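Local coordinates for O-methyltransferase, SAM-dependent (Legionella pneumophila subsp. pneumophila, PDB 3R3H), which probably transfers a methyl group from S-adenosylmethionine to an oxygen atom of its substrate, at residues 13-23 / 44-52; 61-70 / 82-93. One frame throughout, in Å; residues are numbered along the deposited sequence.

Interaction 1 of 2, residues 13-23 / 44-52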
loop_
_atom_site.group_PDB
_atom_site.type_symbol
_atom_site.label_atom_id
_atom_site.label_comp_id
_atom_site.label_asym_id
_atom_site.label_seq_id
_atom_site.Cartn_x
_atom_site.Cartn_y
_atom_site.Cartn_z
ATOM N N TYR A 13 -17.196 3.781 2.431
ATOM C CA TYR A 13 -16.091 4.070 3.330
ATOM C C TYR A 13 -16.483 3.505 4.681
ATOM O O TYR A 13 -15.648 3.005 5.435
ATOM C CB TYR A 13 -15.883 5.576 3.440
ATOM C CG TYR A 13 -14.763 5.971 4.363
ATOM C CD1 TYR A 13 -13.441 5.638 4.066
ATOM C CD2 TYR A 13 -15.021 6.685 5.531
ATOM C CE1 TYR A 13 -12.395 6.012 4.912
ATOM C CE2 TYR A 13 -13.985 7.064 6.389
ATOM C CZ TYR A 13 -12.672 6.723 6.072
ATOM O OH TYR A 13 -11.641 7.081 6.904
ATOM N N LYS A 14 -17.775 3.598 4.977
ATOM C CA LYS A 14 -18.345 3.081 6.218
ATOM C C LYS A 14 -18.105 1.567 6.276
ATOM O O LYS A 14 -17.737 1.025 7.318
ATOM C CB LYS A 14 -19.856 3.351 6.245
ATOM C CG LYS A 14 -20.370 4.103 7.462
ATOM C CD LYS A 14 -20.338 5.628 7.253
ATOM C CE LYS A 14 -18.923 6.220 7.263
ATOM N NZ LYS A 14 -18.919 7.703 7.047
ATOM N N TYR A 15 -18.328 0.907 5.137
ATOM C CA TYR A 15 -18.151 -0.539 4.984
ATOM C C TYR A 15 -16.673 -0.910 5.127
ATOM O O TYR A 15 -16.314 -1.826 5.875
ATOM C CB TYR A 15 -18.672 -0.976 3.604
ATOM C CG TYR A 15 -18.672 -2.474 3.357
ATOM C CD1 TYR A 15 -19.409 -3.337 4.171
ATOM C CD2 TYR A 15 -17.927 -3.033 2.314
ATOM C CE1 TYR A 15 -19.404 -4.722 3.958
ATOM C CE2 TYR A 15 -17.915 -4.417 2.091
ATOM C CZ TYR A 15 -18.653 -5.254 2.919
ATOM O OH TYR A 15 -18.622 -6.619 2.728
ATOM N N LEU A 16 -15.827 -0.187 4.399
ATOM C CA LEU A 16 -14.391 -0.407 4.429
ATOM C C LEU A 16 -13.940 -0.445 5.881
ATOM O O LEU A 16 -13.367 -1.426 6.365
ATOM C CB LEU A 16 -13.691 0.727 3.685
ATOM C CG LEU A 16 -12.165 0.717 3.559
ATOM C CD1 LEU A 16 -11.754 1.622 2.405
ATOM C CD2 LEU A 16 -11.508 1.169 4.853
ATOM N N LEU A 17 -14.230 0.644 6.576
ATOM C CA LEU A 17 -13.888 0.798 7.982
ATOM C C LEU A 17 -14.382 -0.386 8.832
ATOM O O LEU A 17 -13.625 -0.966 9.615
ATOM C CB LEU A 17 -14.504 2.101 8.491
ATOM C CG LEU A 17 -13.674 3.375 8.728
ATOM C CD1 LEU A 17 -12.448 3.474 7.846
ATOM C CD2 LEU A 17 -14.611 4.560 8.505
ATOM N N ASP A 18 -15.653 -0.735 8.653
ATOM C CA ASP A 18 -16.294 -1.817 9.391
ATOM C C ASP A 18 -15.556 -3.151 9.302
ATOM O O ASP A 18 -15.264 -3.791 10.329
ATOM C CB ASP A 18 -17.715 -2.016 8.881
ATOM C CG ASP A 18 -18.473 -3.047 9.688
ATOM O OD1 ASP A 18 -19.340 -3.746 9.115
ATOM O OD2 ASP A 18 -18.203 -3.151 10.909
ATOM N N ILE A 19 -15.253 -3.571 8.075
ATOM C CA ILE A 19 -14.575 -4.842 7.853
ATOM C C ILE A 19 -13.058 -4.843 8.073
ATOM O O ILE A 19 -12.466 -5.906 8.202
ATOM C CB ILE A 19 -14.857 -5.372 6.429
ATOM C CG1 ILE A 19 -14.201 -4.448 5.396
ATOM C CG2 ILE A 19 -16.374 -5.452 6.188
ATOM C CD1 ILE A 19 -14.203 -5.011 3.985
ATOM N N SER A 20 -12.415 -3.680 8.127
ATOM C CA SER A 20 -10.962 -3.689 8.306
ATOM C C SER A 20 -10.392 -2.891 9.476
ATOM O O SER A 20 -9.371 -3.283 10.044
ATOM C CB SER A 20 -10.256 -3.239 7.016
ATOM O OG SER A 20 -10.350 -1.836 6.823
ATOM N N LEU A 21 -11.032 -1.782 9.842
ATOM C CA LEU A 21 -10.516 -0.972 10.943
ATOM C C LEU A 21 -10.477 -1.759 12.235
ATOM O O LEU A 21 -11.513 -2.178 12.756
ATOM C CB LEU A 21 -11.367 0.281 11.161
ATOM C CG LEU A 21 -10.644 1.588 11.540
ATOM C CD1 LEU A 21 -11.642 2.495 12.236
ATOM C CD2 LEU A 21 -9.441 1.347 12.438
ATOM N N ARG A 22 -9.269 -1.963 12.735
ATOM C CA ARG A 22 -9.055 -2.675 13.982
ATOM C C ARG A 22 -8.271 -1.689 14.846
ATOM O O ARG A 22 -7.089 -1.879 15.154
ATOM C CB ARG A 22 -8.296 -3.992 13.721
ATOM C CG ARG A 22 -9.253 -5.155 13.393
ATOM C CD ARG A 22 -8.803 -6.074 12.242
ATOM N NE ARG A 22 -7.842 -7.093 12.653
ATOM C CZ ARG A 22 -7.939 -8.382 12.342
ATOM N NH1 ARG A 22 -8.960 -8.814 11.617
ATOM N NH2 ARG A 22 -7.019 -9.243 12.766
ATOM N N GLU A 23 -8.979 -0.626 15.220
ATOM C CA GLU A 23 -8.456 0.487 16.004
ATOM C C GLU A 23 -8.328 0.245 17.504
ATOM O O GLU A 23 -9.226 -0.292 18.146
ATOM C CB GLU A 23 -9.346 1.696 15.755
ATOM C CG GLU A 23 -8.786 3.002 16.209
ATOM C CD GLU A 23 -9.651 4.137 15.733
ATOM O OE1 GLU A 23 -10.874 4.081 15.975
ATOM O OE2 GLU A 23 -9.120 5.081 15.115
ATOM N N VAL A 44 -3.867 11.935 9.625
ATOM C CA VAL A 44 -3.923 10.769 8.768
ATOM C C VAL A 44 -5.262 10.067 9.066
ATOM O O VAL A 44 -5.796 10.187 10.172
ATOM C CB VAL A 44 -2.659 9.847 9.031
ATOM C CG1 VAL A 44 -2.887 8.925 10.218
ATOM C CG2 VAL A 44 -2.316 9.062 7.794
ATOM N N ALA A 45 -5.825 9.377 8.078
ATOM C CA ALA A 45 -7.098 8.698 8.272
ATOM C C ALA A 45 -6.863 7.374 8.968
ATOM O O ALA A 45 -5.798 6.768 8.831
ATOM C CB ALA A 45 -7.781 8.469 6.949
ATOM N N PRO A 46 -7.869 6.901 9.724
ATOM C CA PRO A 46 -7.816 5.639 10.472
ATOM C C PRO A 46 -7.157 4.475 9.747
ATOM O O PRO A 46 -6.310 3.789 10.327
ATOM C CB PRO A 46 -9.281 5.363 10.777
ATOM C CG PRO A 46 -9.818 6.733 10.990
ATOM C CD PRO A 46 -9.193 7.541 9.874
ATOM N N GLU A 47 -7.553 4.242 8.492
ATOM C CA GLU A 47 -7.007 3.133 7.702
ATOM C C GLU A 47 -5.676 3.485 7.053
ATOM O O GLU A 47 -4.904 2.593 6.657
ATOM C CB GLU A 47 -8.009 2.685 6.634
ATOM C CG GLU A 47 -9.178 3.616 6.452
ATOM C CD GLU A 47 -8.771 4.938 5.864
ATOM O OE1 GLU A 47 -9.583 5.886 5.877
ATOM O OE2 GLU A 47 -7.632 5.024 5.383
ATOM N N GLN A 48 -5.416 4.786 6.956
ATOM C CA GLN A 48 -4.180 5.265 6.377
ATOM C C GLN A 48 -3.111 4.883 7.365
ATOM O O GLN A 48 -2.021 4.441 6.992
ATOM C CB GLN A 48 -4.203 6.785 6.232
ATOM C CG GLN A 48 -4.110 7.245 4.800
ATOM C CD GLN A 48 -5.261 6.692 3.975
ATOM O OE1 GLN A 48 -6.387 7.183 4.059
ATOM N NE2 GLN A 48 -4.990 5.654 3.188
ATOM N N ALA A 49 -3.450 5.052 8.638
ATOM C CA ALA A 49 -2.540 4.755 9.727
ATOM C C ALA A 49 -2.387 3.250 9.881
ATOM O O ALA A 49 -1.296 2.754 10.162
ATOM C CB ALA A 49 -3.066 5.371 11.008
ATOM N N GLN A 50 -3.480 2.521 9.703
ATOM C CA GLN A 50 -3.420 1.087 9.837
ATOM C C GLN A 50 -2.591 0.506 8.690
ATOM O O GLN A 50 -1.958 -0.543 8.838
ATOM C CB GLN A 50 -4.828 0.513 9.853
ATOM C CG GLN A 50 -4.858 -0.996 9.914
ATOM C CD GLN A 50 -6.167 -1.537 10.454
ATOM O OE1 GLN A 50 -6.520 -2.699 10.217
ATOM N NE2 GLN A 50 -6.888 -0.704 11.205
ATOM N N PHE A 51 -2.595 1.198 7.550
ATOM C CA PHE A 51 -1.820 0.761 6.401
ATOM C C PHE A 51 -0.356 0.988 6.721
ATOM O O PHE A 51 0.484 0.161 6.388
ATOM C CB PHE A 51 -2.201 1.555 5.147
ATOM C CG PHE A 51 -1.308 1.281 3.958
ATOM C CD1 PHE A 51 -0.639 2.319 3.316
ATOM C CD2 PHE A 51 -1.109 -0.020 3.496
ATOM C CE1 PHE A 51 0.221 2.069 2.230
ATOM C CE2 PHE A 51 -0.250 -0.278 2.410
ATOM C CZ PHE A 51 0.413 0.772 1.781
ATOM N N MET A 52 -0.062 2.115 7.369
ATOM C CA MET A 52 1.308 2.472 7.745
ATOM C C MET A 52 1.843 1.566 8.859
ATOM O O MET A 52 3.052 1.503 9.116
ATOM C CB MET A 52 1.379 3.943 8.184
ATOM C CG MET A 52 1.043 4.956 7.070
ATOM S SD MET A 52 1.472 6.662 7.487
ATOM C CE MET A 52 0.277 6.978 8.757
#
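The phenol of Y13 reaches across to the carboxylate of E47, its OH donating to OE1 at 2.6 Å. OE1 lies at the edge of the ring, in its plane, and is met nearly along its own C-O axis, while the ring and carboxylate planes stand 81° apart. Y13 can extend this far from helix 13-20 because its CG is anti to the backbone N (chi1 180°). The E47 chain, by contrast, is bent at chi2 (68°), and its CG takes up the apolar part of the contact: L17 CD1 approaches it to 3.6 Å, and L16 CD2, from a chain running at about a right angle to that of E47, to 3.7 Å. One turn further along, L21, just past the end of its helix, rests CD1 on P46 CB at 4.0 Å. Q50 stretches out from helix 46-52, its chain extended beyond CG, and brings its amide beside S20 O and R22 N, where the first helix gives way to loop. The guanidinium of R22 leads elsewhere, to the backbone O of D200 of the second subunit, and D18 pairs with K198 of that subunit, so the contact lies beside the dimer interface. E23 is held within its own chain, by R31 and Y73. The contact joins helix 10-20 to the start of helix 46-59; with E47 buried and L16 and L17 against its CG, the low-polarity setting would probably strengthen the Y13 bond.

Interaction 2 of 2, residues 61-70 / 82-93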
loop_
_atom_site.group_PDB
_atom_site.type_symbol
_atom_site.label_atom_id
_atom_site.label_comp_id
_atom_site.label_asym_id
_atom_site.label_seq_id
_atom_site.Cartn_x
_atom_site.Cartn_y
_atom_site.Cartn_z
ATOM N N ALA A 61 10.724 -2.509 11.014
ATOM C CA ALA A 61 11.291 -1.280 11.531
ATOM C C ALA A 61 11.487 -1.282 13.029
ATOM O O ALA A 61 10.681 -1.834 13.775
ATOM C CB ALA A 61 10.414 -0.100 11.131
ATOM N N LYS A 62 12.581 -0.649 13.441
ATOM C CA LYS A 62 12.947 -0.495 14.840
ATOM C C LYS A 62 12.874 0.996 15.174
ATOM O O LYS A 62 12.593 1.377 16.308
ATOM C CB LYS A 62 14.377 -1.008 15.074
ATOM C CG LYS A 62 14.492 -2.519 15.074
ATOM C CD LYS A 62 13.859 -3.111 16.324
ATOM C CE LYS A 62 13.628 -4.604 16.162
ATOM N NZ LYS A 62 12.629 -4.903 15.088
ATOM N N LYS A 63 13.121 1.830 14.170
ATOM C CA LYS A 63 13.107 3.272 14.351
ATOM C C LYS A 63 12.293 3.941 13.233
ATOM O O LYS A 63 12.520 3.708 12.042
ATOM C CB LYS A 63 14.550 3.789 14.371
ATOM C CG LYS A 63 14.732 5.152 15.023
ATOM C CD LYS A 63 16.215 5.467 15.204
ATOM C CE LYS A 63 16.426 6.831 15.858
ATOM N NZ LYS A 63 17.873 7.096 16.180
ATOM N N VAL A 64 11.336 4.768 13.637
ATOM C CA VAL A 64 10.452 5.466 12.715
ATOM C C VAL A 64 10.473 6.972 12.928
ATOM O O VAL A 64 10.664 7.440 14.041
ATOM C CB VAL A 64 9.012 4.946 12.876
ATOM C CG1 VAL A 64 8.033 5.853 12.150
ATOM C CG2 VAL A 64 8.925 3.529 12.331
ATOM N N LEU A 65 10.276 7.726 11.852
ATOM C CA LEU A 65 10.274 9.181 11.927
ATOM C C LEU A 65 9.079 9.736 11.163
ATOM O O LEU A 65 8.724 9.221 10.100
ATOM C CB LEU A 65 11.561 9.741 11.313
ATOM C CG LEU A 65 11.660 11.264 11.260
ATOM C CD1 LEU A 65 12.059 11.752 12.632
ATOM C CD2 LEU A 65 12.681 11.715 10.227
ATOM N N GLU A 66 8.439 10.762 11.714
ATOM C CA GLU A 66 7.320 11.398 11.032
ATOM C C GLU A 66 7.406 12.900 11.256
ATOM O O GLU A 66 8.042 13.352 12.208
ATOM C CB GLU A 66 5.976 10.848 11.508
ATOM C CG GLU A 66 5.766 10.851 12.986
ATOM C CD GLU A 66 4.282 10.920 13.352
ATOM O OE1 GLU A 66 3.458 10.352 12.591
ATOM O OE2 GLU A 66 3.943 11.530 14.396
ATOM N N LEU A 67 6.803 13.667 10.350
ATOM C CA LEU A 67 6.820 15.133 10.422
ATOM C C LEU A 67 5.438 15.634 10.070
ATOM O O LEU A 67 4.742 15.016 9.254
ATOM C CB LEU A 67 7.768 15.743 9.399
ATOM C CG LEU A 67 9.141 15.193 9.025
ATOM C CD1 LEU A 67 9.056 13.798 8.412
ATOM C CD2 LEU A 67 9.728 16.160 8.003
ATOM N N GLY A 68 5.042 16.759 10.654
ATOM C CA GLY A 68 3.722 17.272 10.346
ATOM C C GLY A 68 3.129 18.073 11.473
ATOM O O GLY A 68 3.817 18.442 12.425
ATOM N N THR A 69 1.847 18.378 11.340
ATOM C CA THR A 69 1.127 19.124 12.361
ATOM C C THR A 69 0.179 18.038 12.888
ATOM O O THR A 69 -0.849 17.698 12.265
ATOM C CB THR A 69 0.362 20.328 11.758
ATOM O OG1 THR A 69 -0.733 19.860 10.962
ATOM C CG2 THR A 69 1.291 21.151 10.878
ATOM N N PHE A 70 0.561 17.494 14.045
ATOM C CA PHE A 70 -0.139 16.379 14.665
ATOM C C PHE A 70 -0.969 16.556 15.920
ATOM O O PHE A 70 -0.807 17.511 16.696
ATOM C CB PHE A 70 0.871 15.288 14.976
ATOM C CG PHE A 70 1.719 14.884 13.812
ATOM C CD1 PHE A 70 1.136 14.365 12.655
ATOM C CD2 PHE A 70 3.109 14.935 13.906
ATOM C CE1 PHE A 70 1.922 13.890 11.614
ATOM C CE2 PHE A 70 3.918 14.462 12.871
ATOM C CZ PHE A 70 3.322 13.935 11.722
ATOM N N LEU A 82 5.024 -1.201 16.529
ATOM C CA LEU A 82 6.456 -1.344 16.757
ATOM C C LEU A 82 6.756 -2.283 17.917
ATOM O O LEU A 82 5.960 -2.415 18.855
ATOM C CB LEU A 82 7.093 0.021 17.059
ATOM C CG LEU A 82 7.495 0.994 15.948
ATOM C CD1 LEU A 82 8.094 2.253 16.544
ATOM C CD2 LEU A 82 8.511 0.321 15.055
ATOM N N PRO A 83 7.919 -2.953 17.869
ATOM C CA PRO A 83 8.288 -3.869 18.952
ATOM C C PRO A 83 8.782 -3.085 20.186
ATOM O O PRO A 83 9.210 -1.933 20.069
ATOM C CB PRO A 83 9.371 -4.737 18.308
ATOM C CG PRO A 83 10.023 -3.801 17.342
ATOM C CD PRO A 83 8.851 -3.076 16.728
ATOM N N ASP A 84 8.703 -3.713 21.359
ATOM C CA ASP A 84 9.119 -3.114 22.633
ATOM C C ASP A 84 10.393 -2.257 22.578
ATOM O O ASP A 84 10.449 -1.188 23.187
ATOM C CB ASP A 84 9.315 -4.216 23.683
ATOM C CG ASP A 84 8.250 -5.314 23.606
ATOM O OD1 ASP A 84 8.107 -5.945 22.523
ATOM O OD2 ASP A 84 7.572 -5.557 24.636
ATOM N N ASP A 85 11.412 -2.742 21.865
ATOM C CA ASP A 85 12.703 -2.048 21.720
ATOM C C ASP A 85 12.703 -0.950 20.648
ATOM O O ASP A 85 13.673 -0.193 20.521
ATOM C CB ASP A 85 13.809 -3.072 21.421
ATOM C CG ASP A 85 13.526 -3.905 20.166
ATOM O OD1 ASP A 85 12.364 -4.332 19.966
ATOM O OD2 ASP A 85 14.475 -4.142 19.383
ATOM N N GLY A 86 11.608 -0.876 19.890
ATOM C CA GLY A 86 11.457 0.115 18.840
ATOM C C GLY A 86 11.233 1.532 19.337
ATOM O O GLY A 86 11.051 1.772 20.528
ATOM N N GLN A 87 11.218 2.483 18.410
ATOM C CA GLN A 87 11.065 3.885 18.772
ATOM C C GLN A 87 10.504 4.720 17.623
ATOM O O GLN A 87 10.820 4.473 16.461
ATOM C CB GLN A 87 12.438 4.413 19.167
ATOM C CG GLN A 87 12.493 5.821 19.677
ATOM C CD GLN A 87 13.922 6.323 19.695
ATOM O OE1 GLN A 87 14.833 5.616 20.127
ATOM N NE2 GLN A 87 14.129 7.543 19.218
ATOM N N VAL A 88 9.665 5.699 17.958
ATOM C CA VAL A 88 9.088 6.603 16.970
ATOM C C VAL A 88 9.361 8.054 17.362
ATOM O O VAL A 88 9.097 8.468 18.479
ATOM C CB VAL A 88 7.543 6.362 16.764
ATOM C CG1 VAL A 88 6.917 5.815 18.012
ATOM C CG2 VAL A 88 6.848 7.661 16.345
ATOM N N ILE A 89 9.934 8.814 16.438
ATOM C CA ILE A 89 10.228 10.217 16.673
ATOM C C ILE A 89 9.220 11.048 15.880
ATOM O O ILE A 89 9.284 11.120 14.657
ATOM C CB ILE A 89 11.656 10.551 16.228
ATOM C CG1 ILE A 89 12.639 9.823 17.141
ATOM C CG2 ILE A 89 11.881 12.065 16.249
ATOM C CD1 ILE A 89 14.075 10.121 16.844
ATOM N N THR A 90 8.266 11.633 16.592
ATOM C CA THR A 90 7.234 12.457 15.986
ATOM C C THR A 90 7.706 13.911 16.061
ATOM O O THR A 90 8.145 14.376 17.115
ATOM C CB THR A 90 5.877 12.254 16.736
ATOM O OG1 THR A 90 4.902 13.189 16.265
ATOM C CG2 THR A 90 6.064 12.448 18.241
ATOM N N CYS A 91 7.654 14.619 14.935
ATOM C CA CYS A 91 8.105 16.011 14.903
ATOM C C CYS A 91 6.893 16.890 14.690
ATOM O O CYS A 91 6.322 16.883 13.594
ATOM C CB CYS A 91 9.107 16.229 13.756
ATOM S SG CYS A 91 10.545 15.061 13.690
ATOM N N ASP A 92 6.480 17.626 15.726
ATOM C CA ASP A 92 5.315 18.498 15.596
ATOM C C ASP A 92 5.699 19.965 15.390
ATOM O O ASP A 92 6.159 20.648 16.315
ATOM C CB ASP A 92 4.379 18.369 16.800
ATOM C CG ASP A 92 3.023 19.028 16.549
ATOM O OD1 ASP A 92 2.229 19.201 17.505
ATOM O OD2 ASP A 92 2.742 19.370 15.378
ATOM N N ILE A 93 5.493 20.423 14.153
ATOM C CA ILE A 93 5.816 21.777 13.717
ATOM C C ILE A 93 4.720 22.752 14.109
ATOM O O ILE A 93 4.927 23.968 14.119
ATOM C CB ILE A 93 5.980 21.818 12.199
ATOM C CG1 ILE A 93 4.622 21.606 11.528
ATOM C CG2 ILE A 93 6.936 20.716 11.773
ATOM C CD1 ILE A 93 4.621 21.795 10.041
#
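Strands 63-68 and 87-92 pair in parallel as the two strands of a beta-alpha-beta unit, joined through helix 73-80, in the Rossmann-like sheet of this methyltransferase family. The ladder starts with Q87 N to K62 O at 2.7 Å and alternates regularly through V64, I89, E66 and C91, with I89 N to V64 O the straightest link at 172°. Toward the far end G68 N gives C91 O a weak bond, but G68 O still receives I93 N at 3.1 Å. On one face of the sheet L65 CD1 touches both I89 CG2 (3.6 Å) and C91 SG (3.8 Å), under helix 121-132. On the face turned to helix 73-80, E66 and T90 run side by side, and T90 OG1 donates to the anti lone pair of E66 OE2 at 2.7 Å. The glutamate's other oxygen, OE1, is bonded to S74 of that helix, which fixes the carboxylate from both ends. E66 OE2 also sits over one face of the F70 ring, offset toward its rim, while G68 C lies over the centre of the opposite face. Past the end of strand 63-68, the loop after G68 is tied to D92, whose OD2 has a second partner in the backbone N of N94. F70 N comes to that oxygen at 3.2 Å, from 61° above the carboxylate plane.

How the interactions relate
Interaction 2 belongs to the buried centre of the fold, whereas interaction 1 is partly buried, farther from the chain centre and within reach of the second subunit. The two occur in series, helix 46-59 of the first leading into strand 63-68 of the second; their centres are 20 Å apart and they do not touch. Helix 73-80 borders both, meeting P46 and A49 through Y73 and E66 through S74. Their chemistry follows their place: in interaction 2 a repeating set of backbone hydrogen bonds joins the strands, with side chains sorted onto two faces, whereas interaction 1 rests on side chains, with one side-chain hydrogen bond, Y13 to E47, and apolar contacts.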